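Local coordinates for oxidoreductase, 2OG-Fe oxygenase family protein, putative, expressed (Oryza sativa subsp. japonica, PDB 5XOI), which probably acts as an iron(II)- and 2-oxoglutarate-dependent dioxygenase of the AlkB family, the chain here being its oxygenase domain, at residues L188-K193 with I197-S202. Residues are numbered along the deposited sequence; the frame is centred on the assembly and turned at random.
Sequences LIFGGK and IFHGVS. With MN (manganese (II) ion), chain C.
His199, whose ring lies against that of Phe190, has both nitrogens engaged: NE2 binds the manganese at 2.2 Å, and ND1 donates to Ile197 O at 2.9 Å. This is the distal histidine of the HxD...H facial triad in the double-stranded beta-helix, or jelly roll, of AlkB enzymes; His139 and Asp141 complete the protein ligands, with the metal probably standing in for iron. The carbonyl oxygen sits in the imidazole plane, whereas ND1 approaches from 45° out of the carbonyl plane. The two bonds, one at each nitrogen of the ring, together fix its rotation.

Strands 187-190 and 198-205 belong to different sheets of the roll, and no hydrogen bond joins these two segments; side chains fill the space between. Phe190 reaches across with CG between its backbone N and carbonyl carbon (chi1 47°), bringing the ring edge over one imidazole face. The stack is edge-to-face, tilted to 57° between planes, with Phe190 CZ 3.7 Å from His199 CE1. Met13, on strand 13-16, touches both Phe190 and Ile197. Ile197 lies over a face of the phenyl ring: its CD1 methyl makes a CH-pi contact 4.0 Å from the Phe190 centroid, while CG1 packs near the rim, 3.7 Å from Phe190 CD2.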
# COMPACT_ATOMS: atom_id res chain seq x y z
N LEU A 188 -2.40 -2.47 -6.02
CA LEU A 188 -1.25 -2.11 -6.83
C LEU A 188 -0.05 -2.91 -6.32
O LEU A 188 0.15 -3.02 -5.11
CB LEU A 188 -0.95 -0.61 -6.73
CG LEU A 188 0.33 -0.14 -7.41
CD1 LEU A 188 0.17 -0.24 -8.93
CD2 LEU A 188 0.64 1.29 -7.00
N ILE A 189 0.73 -3.47 -7.24
CA ILE A 189 1.95 -4.21 -6.90
C ILE A 189 3.11 -3.59 -7.65
O ILE A 189 3.01 -3.39 -8.86
CB ILE A 189 1.82 -5.71 -7.24
CG1 ILE A 189 0.61 -6.32 -6.53
CG2 ILE A 189 3.11 -6.44 -6.81
CD1 ILE A 189 0.48 -7.81 -6.71
N PHE A 190 4.20 -3.29 -6.95
CA PHE A 190 5.45 -2.96 -7.64
C PHE A 190 6.61 -3.77 -7.05
O PHE A 190 6.87 -3.72 -5.85
CB PHE A 190 5.76 -1.44 -7.66
CG PHE A 190 5.61 -0.69 -6.33
CD1 PHE A 190 4.36 -0.25 -5.88
CD2 PHE A 190 6.74 -0.29 -5.62
CE1 PHE A 190 4.24 0.50 -4.71
CE2 PHE A 190 6.63 0.46 -4.45
CZ PHE A 190 5.38 0.84 -3.99
N GLY A 191 7.28 -4.53 -7.92
CA GLY A 191 8.44 -5.30 -7.52
C GLY A 191 9.38 -5.45 -8.70
O GLY A 191 9.20 -4.78 -9.73
N GLY A 192 10.40 -6.30 -8.56
CA GLY A 192 11.35 -6.43 -9.64
C GLY A 192 11.98 -5.09 -9.96
O GLY A 192 12.34 -4.31 -9.07
N LYS A 193 12.09 -4.80 -11.26
CA LYS A 193 12.73 -3.56 -11.67
C LYS A 193 11.97 -2.32 -11.24
O LYS A 193 12.53 -1.22 -11.31
CB LYS A 193 12.93 -3.54 -13.19
CG LYS A 193 13.94 -4.55 -13.69
CD LYS A 193 14.25 -4.35 -15.17
CE LYS A 193 14.55 -5.69 -15.82
NZ LYS A 193 15.31 -6.56 -14.88
N ILE A 197 10.73 2.41 -7.29
CA ILE A 197 10.15 3.62 -7.87
C ILE A 197 9.94 4.66 -6.78
O ILE A 197 9.61 4.34 -5.63
CB ILE A 197 8.83 3.33 -8.60
CG1 ILE A 197 7.84 2.59 -7.68
CG2 ILE A 197 9.10 2.57 -9.90
CD1 ILE A 197 6.40 2.52 -8.24
N PHE A 198 10.15 5.92 -7.14
CA PHE A 198 9.64 7.01 -6.33
C PHE A 198 8.13 7.08 -6.49
O PHE A 198 7.60 6.93 -7.59
CB PHE A 198 10.28 8.34 -6.75
CG PHE A 198 11.69 8.54 -6.23
CD1 PHE A 198 12.78 8.00 -6.91
CD2 PHE A 198 11.92 9.28 -5.08
CE1 PHE A 198 14.07 8.19 -6.44
CE2 PHE A 198 13.22 9.48 -4.59
CZ PHE A 198 14.29 8.93 -5.27
N HIS A 199 7.41 7.33 -5.40
CA HIS A 199 5.95 7.29 -5.50
C HIS A 199 5.35 8.09 -4.35
O HIS A 199 6.01 8.41 -3.36
CB HIS A 199 5.42 5.85 -5.48
CG HIS A 199 5.83 5.08 -4.27
ND1 HIS A 199 7.08 4.50 -4.15
CD2 HIS A 199 5.19 4.86 -3.10
CE1 HIS A 199 7.17 3.93 -2.96
NE2 HIS A 199 6.05 4.14 -2.30
N GLY A 200 4.07 8.42 -4.51
CA GLY A 200 3.40 9.17 -3.46
C GLY A 200 1.96 9.43 -3.84
O GLY A 200 1.46 8.95 -4.86
N VAL A 201 1.29 10.22 -3.00
CA VAL A 201 -0.13 10.51 -3.17
C VAL A 201 -0.26 12.02 -3.28
O VAL A 201 0.03 12.75 -2.32
CB VAL A 201 -0.99 9.95 -2.02
CG1 VAL A 201 -2.43 10.45 -2.15
CG2 VAL A 201 -0.99 8.42 -2.04
N SER A 202 -0.64 12.51 -4.46
CA SER A 202 -0.71 13.95 -4.67
C SER A 202 -2.04 14.55 -4.25
O SER A 202 -2.10 15.77 -3.99
CB SER A 202 -0.44 14.28 -6.13
OG SER A 202 -1.35 13.59 -6.97
MN MN C . 5.81 4.04 -0.11
O HOH W 1 4.65 2.03 -0.31